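Local atomic coordinates of ammonium transporter (Kuenenia stuttgartiensis, PDB entry 6EU6), a protein that probably senses ammonium at the membrane, through a domain of the ammonium transporter family, and relays the signal by way of a histidine kinase. Residues A[109-114]-A[175-180]; A[181-186]-A[374-379]. One frame throughout, in Å; residues are numbered along the deposited sequence.

Interaction 1: residues A[109-114]-A[175-180]; sequences TILTGA and GWFAMA
A178 and A114 meet methyl to methyl, CB to CB at 3.6 Å, at the centre of a contact made wholly of apolar packing. The same A178 methyl also lies 4.0 Å from L111 CA, against the backbone of the facing helix, and has I110 CG2 4.1 Å away. Small residues let the backbones come close: the CA atoms of L111 and A178 are 4.5 Å apart, and the short axes approach to 8.1 Å at a crossing angle of -35°. One turn earlier G175 offers bare main chain, and the I110 branch methyl CG2 rests 3.9 Å from G175 CA.

The two segments belong to helices 93-114 and 167-185, which run side by side in the membrane-spanning helical bundle of the ammonium transporter fold. The larger side chains pack beside the alanine contact. CG of L111 lies anti to its backbone N (chi1 177°), and the branched end beyond it comes nearer to the second helix, where CD2 reaches F177 CE2 at 4.0 Å, the leucine tip and the ring meeting at a slant. The other branch, CD1, lies near A178 CA.

The hydroxyls of T109 and T112 are engaged apart from this interface. T109 OG1 bonds D50 OD2. T112 points away from helix 167-185, and its OG1 bonds E31 OE1 and an ammonium ion that probably comes from the crystallisation liquor; T109 O holds the same ion. The helix is kinked at L111 and T112, whose N atoms lack the usual bond to the turn before; T112 N bonds T109 O, three residues back, at 3.1 Å.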
ATOM      1  N   THR A 109      14.084   7.593 -10.842  1.00 24.90           N
ATOM      2  CA  THR A 109      14.115   7.952  -9.451  1.00 23.99           C
ATOM      3  C   THR A 109      15.322   7.356  -8.729  1.00 27.88           C
ATOM      4  O   THR A 109      15.698   7.840  -7.634  1.00 27.33           O
ATOM      5  CB  THR A 109      12.802   7.613  -8.728  1.00 25.76           C
ATOM      6  OG1 THR A 109      12.785   8.323  -7.508  1.00 25.52           O
ATOM      7  CG2 THR A 109      12.682   6.161  -8.392  1.00 25.61           C
ATOM      8  N   ILE A 110      15.925   6.322  -9.317  1.00 26.42           N
ATOM      9  CA  ILE A 110      17.168   5.762  -8.807  1.00 24.85           C
ATOM     10  C   ILE A 110      18.209   6.878  -8.510  1.00 27.50           C
ATOM     11  O   ILE A 110      18.914   6.875  -7.482  1.00 26.47           O
ATOM     12  CB  ILE A 110      17.759   4.747  -9.822  1.00 25.79           C
ATOM     13  CG1 ILE A 110      16.829   3.530  -9.850  1.00 25.44           C
ATOM     14  CG2 ILE A 110      19.167   4.298  -9.420  1.00 26.86           C
ATOM     15  CD1 ILE A 110      16.915   2.593 -11.056  1.00 27.56           C
ATOM     16  N   LEU A 111      18.300   7.845  -9.425  1.00 26.79           N
ATOM     17  CA  LEU A 111      19.210   8.965  -9.285  1.00 26.99           C
ATOM     18  C   LEU A 111      19.194   9.571  -7.909  1.00 29.10           C
ATOM     19  O   LEU A 111      20.228   9.892  -7.372  1.00 26.18           O
ATOM     20  CB  LEU A 111      18.764  10.065 -10.288  1.00 29.58           C
ATOM     21  CG  LEU A 111      19.552  11.377 -10.265  1.00 29.60           C
ATOM     22  CD1 LEU A 111      21.046  11.159 -10.572  1.00 30.69           C
ATOM     23  CD2 LEU A 111      18.979  12.329 -11.262  1.00 31.94           C
ATOM     24  N   THR A 112      18.009   9.924  -7.404  1.00 29.03           N
ATOM     25  CA  THR A 112      17.960  10.798  -6.226  1.00 27.52           C
ATOM     26  C   THR A 112      18.720  10.257  -5.029  1.00 27.59           C
ATOM     27  O   THR A 112      19.374  11.007  -4.291  1.00 28.02           O
ATOM     28  CB  THR A 112      16.557  11.172  -5.771  1.00 27.51           C
ATOM     29  OG1 THR A 112      15.885   9.991  -5.333  1.00 29.36           O
ATOM     30  CG2 THR A 112      15.804  11.823  -6.895  1.00 28.10           C
ATOM     31  N   GLY A 113      18.685   8.968  -4.816  1.00 25.52           N
ATOM     32  CA  GLY A 113      19.345   8.443  -3.640  1.00 24.94           C
ATOM     33  C   GLY A 113      20.853   8.434  -3.764  1.00 28.58           C
ATOM     34  O   GLY A 113      21.560   8.496  -2.762  1.00 28.44           O
ATOM     35  N   ALA A 114      21.352   8.309  -4.978  1.00 29.16           N
ATOM     36  CA  ALA A 114      22.807   8.277  -5.207  1.00 30.41           C
ATOM     37  C   ALA A 114      23.439   9.661  -4.970  1.00 30.30           C
ATOM     38  O   ALA A 114      24.550   9.771  -4.436  1.00 29.99           O
ATOM     39  CB  ALA A 114      23.072   7.802  -6.587  1.00 31.71           C
ATOM     40  N   GLY A 175      20.933   3.032 -12.683  1.00 26.60           N
ATOM     41  CA  GLY A 175      22.012   2.934 -11.718  1.00 25.16           C
ATOM     42  C   GLY A 175      23.332   3.555 -12.275  1.00 28.29           C
ATOM     43  O   GLY A 175      24.043   4.212 -11.535  1.00 27.35           O
ATOM     44  N   TRP A 176      23.636   3.342 -13.560  1.00 27.35           N
ATOM     45  CA  TRP A 176      24.843   3.923 -14.188  1.00 27.26           C
ATOM     46  C   TRP A 176      24.724   5.443 -14.373  1.00 29.27           C
ATOM     47  O   TRP A 176      25.700   6.195 -14.200  1.00 28.89           O
ATOM     48  CB  TRP A 176      25.165   3.222 -15.539  1.00 27.27           C
ATOM     49  CG  TRP A 176      25.388   1.749 -15.433  1.00 27.77           C
ATOM     50  CD1 TRP A 176      24.946   0.801 -16.310  1.00 27.17           C
ATOM     51  CD2 TRP A 176      26.049   1.028 -14.384  1.00 30.06           C
ATOM     52  NE1 TRP A 176      25.288  -0.433 -15.878  1.00 31.14           N
ATOM     53  CE2 TRP A 176      26.000  -0.340 -14.734  1.00 31.05           C
ATOM     54  CE3 TRP A 176      26.757   1.394 -13.237  1.00 31.81           C
ATOM     55  CZ2 TRP A 176      26.537  -1.326 -13.946  1.00 30.82           C
ATOM     56  CZ3 TRP A 176      27.317   0.401 -12.469  1.00 30.04           C
ATOM     57  CH2 TRP A 176      27.186  -0.933 -12.818  1.00 31.42           C
ATOM     58  N   PHE A 177      23.515   5.922 -14.652  1.00 27.19           N
ATOM     59  CA  PHE A 177      23.261   7.346 -14.646  1.00 26.97           C
ATOM     60  C   PHE A 177      23.473   7.939 -13.266  1.00 29.09           C
ATOM     61  O   PHE A 177      24.146   8.961 -13.118  1.00 31.25           O
ATOM     62  CB  PHE A 177      21.844   7.612 -15.133  1.00 26.83           C
ATOM     63  CG  PHE A 177      21.546   9.067 -15.378  1.00 28.29           C
ATOM     64  CD1 PHE A 177      22.219   9.786 -16.364  1.00 31.51           C
ATOM     65  CD2 PHE A 177      20.592   9.740 -14.597  1.00 32.90           C
ATOM     66  CE1 PHE A 177      21.956  11.152 -16.566  1.00 31.99           C
ATOM     67  CE2 PHE A 177      20.306  11.077 -14.828  1.00 32.44           C
ATOM     68  CZ  PHE A 177      21.015  11.794 -15.801  1.00 34.08           C
ATOM     69  N   ALA A 178      22.951   7.265 -12.244  1.00 29.89           N
ATOM     70  CA  ALA A 178      23.169   7.660 -10.891  1.00 29.78           C
ATOM     71  C   ALA A 178      24.692   7.641 -10.622  1.00 28.75           C
ATOM     72  O   ALA A 178      25.191   8.483  -9.898  1.00 27.42           O
ATOM     73  CB  ALA A 178      22.478   6.692  -9.924  1.00 30.17           C
ATOM     74  N   MET A 179      25.403   6.622 -11.116  1.00 27.05           N
ATOM     75  CA  MET A 179      26.815   6.536 -10.785  1.00 27.06           C
ATOM     76  C   MET A 179      27.613   7.747 -11.358  1.00 30.39           C
ATOM     77  O   MET A 179      28.473   8.309 -10.658  1.00 28.24           O
ATOM     78  CB  MET A 179      27.440   5.264 -11.330  1.00 29.70           C
ATOM     79  CG  MET A 179      28.920   5.192 -11.035  1.00 33.26           C
ATOM     80  SD  MET A 179      29.524   3.557 -11.501  1.00 36.63           S
ATOM     81  CE  MET A 179      30.084   3.851 -13.117  1.00 50.12           C
ATOM     82  N   ALA A 180      27.318   8.124 -12.602  1.00 30.86           N
ATOM     83  CA  ALA A 180      27.891   9.335 -13.139  1.00 32.57           C
ATOM     84  C   ALA A 180      27.557  10.544 -12.320  1.00 34.00           C
ATOM     85  O   ALA A 180      28.395  11.437 -12.078  1.00 34.64           O
ATOM     86  CB  ALA A 180      27.431   9.549 -14.580  1.00 32.73           C
TER

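Interaction 2: residues A[181-186]-A[374-379]; sequences AAIMVG and LGMLFF
M184 and M376 each set CG beside their own backbone N (chi1 -65° in M184) and then bend at chi2 and chi3. The chi3 bend of M376, -69°, places its CE 3.6 Å from M184 SD, so that the two thioethers slant across one another between the helices. The sulfur of M376 in turn faces M184 CG at 3.9 Å. F379 also keeps CG anti to its carbonyl carbon, and here it is the CB methylene that meets M184, at 3.8 Å from M184 CB, while M184 CE curls over the F379 carbonyl.

These residues join two membrane helices of the ammonium transporter fold, 167-185 and 353-385, at the place where the first of them ends: G186 leaves helical geometry with a positive phi, at which a CB would be jammed against the carbonyl O of V185. A181 supplies the other half of the contact. Its CA lies over one face of the F379 ring, and its CB approaches the rim, 3.4 Å from F379 CE2 and 3.6 Å from F379 CZ. The opposite face is taken by F378, whose CD2 stands 3.8 Å above the F379 ring plane, over the centre, so the ring is held between the two.

An alanine at M184 would probably leave M376 CE without its sulfur neighbour and open a gap above the F379 backbone. The M184 side chain further touches L380, K383 and L388. At the edge of the contact, I183 CG2 lies 4.2 Å from M376 CE, and I183 also touches the bound nonyl maltoside detergent.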
ATOM      1  N   ALA A 181      26.289  10.655 -11.953  1.00 32.54           N
ATOM      2  CA  ALA A 181      25.895  11.802 -11.137  1.00 30.16           C
ATOM      3  C   ALA A 181      26.646  11.827  -9.759  1.00 30.38           C
ATOM      4  O   ALA A 181      27.135  12.894  -9.326  1.00 31.12           O
ATOM      5  CB  ALA A 181      24.375  11.813 -10.958  1.00 31.68           C
ATOM      6  N   ALA A 182      26.797  10.665  -9.095  1.00 27.57           N
ATOM      7  CA  ALA A 182      27.466  10.638  -7.833  1.00 25.14           C
ATOM      8  C   ALA A 182      28.957  11.075  -7.976  1.00 29.40           C
ATOM      9  O   ALA A 182      29.549  11.689  -7.076  1.00 29.82           O
ATOM     10  CB  ALA A 182      27.410   9.256  -7.216  1.00 27.83           C
ATOM     11  N   ILE A 183      29.542  10.688  -9.076  1.00 30.89           N
ATOM     12  CA  ILE A 183      30.936  11.031  -9.371  1.00 32.70           C
ATOM     13  C   ILE A 183      31.095  12.523  -9.591  1.00 30.71           C
ATOM     14  O   ILE A 183      31.931  13.147  -8.999  1.00 36.30           O
ATOM     15  CB  ILE A 183      31.475  10.281 -10.610  1.00 33.89           C
ATOM     16  CG1 ILE A 183      31.794   8.855 -10.207  1.00 36.95           C
ATOM     17  CG2 ILE A 183      32.821  10.861 -11.089  1.00 33.38           C
ATOM     18  CD1 ILE A 183      32.066   7.935 -11.391  1.00 40.88           C
ATOM     19  N   MET A 184      30.278  13.093 -10.443  1.00 33.61           N
ATOM     20  CA  MET A 184      30.365  14.491 -10.748  1.00 31.30           C
ATOM     21  C   MET A 184      29.966  15.357  -9.578  1.00 36.50           C
ATOM     22  O   MET A 184      30.496  16.450  -9.436  1.00 31.73           O
ATOM     23  CB  MET A 184      29.515  14.747 -11.995  1.00 32.46           C
ATOM     24  CG  MET A 184      30.069  14.050 -13.238  1.00 38.19           C
ATOM     25  SD  MET A 184      31.772  14.679 -13.556  1.00 43.21           S
ATOM     26  CE  MET A 184      31.352  16.384 -13.749  1.00 40.52           C
ATOM     27  N   VAL A 185      29.036  14.926  -8.721  1.00 34.34           N
ATOM     28  CA  VAL A 185      28.698  15.723  -7.519  1.00 32.72           C
ATOM     29  C   VAL A 185      29.844  15.658  -6.449  1.00 32.00           C
ATOM     30  O   VAL A 185      30.139  16.619  -5.731  1.00 33.38           O
ATOM     31  CB  VAL A 185      27.361  15.217  -6.931  1.00 30.45           C
ATOM     32  CG1 VAL A 185      27.131  15.772  -5.547  1.00 33.87           C
ATOM     33  CG2 VAL A 185      26.211  15.541  -7.859  1.00 33.19           C
ATOM     34  N   GLY A 186      30.423  14.486  -6.319  1.00 31.61           N
ATOM     35  CA  GLY A 186      31.477  14.232  -5.383  1.00 31.73           C
ATOM     36  C   GLY A 186      30.919  13.709  -4.086  1.00 36.31           C
ATOM     37  O   GLY A 186      29.712  13.763  -3.848  1.00 30.53           O
ATOM     38  N   LEU A 374      26.895   9.036 -21.429  1.00 30.01           N
ATOM     39  CA  LEU A 374      26.046  10.224 -21.564  1.00 35.23           C
ATOM     40  C   LEU A 374      25.761  10.954 -20.254  1.00 35.57           C
ATOM     41  O   LEU A 374      25.570  12.176 -20.226  1.00 36.16           O
ATOM     42  CB  LEU A 374      24.728   9.904 -22.203  1.00 36.01           C
ATOM     43  CG  LEU A 374      24.721   9.797 -23.712  1.00 42.86           C
ATOM     44  CD1 LEU A 374      23.318   9.427 -24.223  1.00 40.93           C
ATOM     45  CD2 LEU A 374      25.158  11.141 -24.324  1.00 47.03           C
ATOM     46  N   GLY A 375      25.720  10.212 -19.169  1.00 34.57           N
ATOM     47  CA  GLY A 375      25.506  10.825 -17.887  1.00 34.85           C
ATOM     48  C   GLY A 375      26.692  11.643 -17.496  1.00 34.62           C
ATOM     49  O   GLY A 375      26.518  12.801 -17.010  1.00 31.25           O
ATOM     50  N   MET A 376      27.901  11.092 -17.709  1.00 33.19           N
ATOM     51  CA  MET A 376      29.120  11.927 -17.493  1.00 33.07           C
ATOM     52  C   MET A 376      29.108  13.228 -18.329  1.00 34.96           C
ATOM     53  O   MET A 376      29.338  14.322 -17.792  1.00 37.07           O
ATOM     54  CB  MET A 376      30.417  11.153 -17.743  1.00 35.71           C
ATOM     55  CG  MET A 376      30.735  10.106 -16.682  1.00 40.04           C
ATOM     56  SD  MET A 376      30.975  10.714 -14.977  1.00 40.46           S
ATOM     57  CE  MET A 376      32.515  11.594 -15.244  1.00 48.58           C
ATOM     58  N   LEU A 377      28.785  13.122 -19.608  1.00 35.25           N
ATOM     59  CA  LEU A 377      28.713  14.281 -20.469  1.00 39.00           C
ATOM     60  C   LEU A 377      27.655  15.267 -19.998  1.00 39.26           C
ATOM     61  O   LEU A 377      27.844  16.489 -19.964  1.00 33.02           O
ATOM     62  CB  LEU A 377      28.460  13.826 -21.922  1.00 42.37           C
ATOM     63  CG  LEU A 377      29.752  13.192 -22.492  1.00 51.48           C
ATOM     64  CD1 LEU A 377      29.615  12.479 -23.840  1.00 58.01           C
ATOM     65  CD2 LEU A 377      30.815  14.278 -22.606  1.00 53.04           C
ATOM     66  N   PHE A 378      26.529  14.720 -19.595  1.00 34.43           N
ATOM     67  CA  PHE A 378      25.404  15.578 -19.173  1.00 32.44           C
ATOM     68  C   PHE A 378      25.766  16.344 -17.953  1.00 34.69           C
ATOM     69  O   PHE A 378      25.581  17.568 -17.938  1.00 34.32           O
ATOM     70  CB  PHE A 378      24.124  14.771 -18.962  1.00 34.60           C
ATOM     71  CG  PHE A 378      23.007  15.582 -18.422  1.00 29.93           C
ATOM     72  CD1 PHE A 378      22.228  16.352 -19.264  1.00 30.81           C
ATOM     73  CD2 PHE A 378      22.783  15.621 -17.058  1.00 32.39           C
ATOM     74  CE1 PHE A 378      21.222  17.199 -18.755  1.00 32.91           C
ATOM     75  CE2 PHE A 378      21.745  16.397 -16.548  1.00 34.51           C
ATOM     76  CZ  PHE A 378      20.976  17.211 -17.406  1.00 34.66           C
ATOM     77  N   PHE A 379      26.326  15.669 -16.942  1.00 31.64           N
ATOM     78  CA  PHE A 379      26.687  16.402 -15.736  1.00 33.92           C
ATOM     79  C   PHE A 379      27.933  17.292 -15.902  1.00 38.03           C
ATOM     80  O   PHE A 379      28.038  18.275 -15.182  1.00 35.94           O
ATOM     81  CB  PHE A 379      26.809  15.505 -14.509  1.00 32.21           C
ATOM     82  CG  PHE A 379      25.465  14.994 -14.070  1.00 33.90           C
ATOM     83  CD1 PHE A 379      24.573  15.856 -13.410  1.00 34.89           C
ATOM     84  CD2 PHE A 379      25.080  13.714 -14.315  1.00 35.39           C
ATOM     85  CE1 PHE A 379      23.292  15.447 -13.062  1.00 37.52           C
ATOM     86  CE2 PHE A 379      23.792  13.277 -13.957  1.00 31.06           C
ATOM     87  CZ  PHE A 379      22.913  14.143 -13.305  1.00 34.72           C
TER

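Overall arrangement
Helix 167-185 carries a segment of each contact, 175-180 in interaction 1 and 181-186 in interaction 2, and the two centres lie about 9 Å apart. Their packing is continuous. L111 CD1 touches A181 CB at 3.4 Å, and F177 CZ meets F379 CE2 at 3.6 Å, the two ring planes inclined by about 40°; A180 CB lies 3.5 Å from M376 N. Interaction 1 is the more deeply buried, its centre about 9 Å from that of the chain against about 17 Å for interaction 2. I183, of the pocket of the bound nonyl maltoside, has its side chain about 4 Å from the detergent, that of A178 about 13 Å.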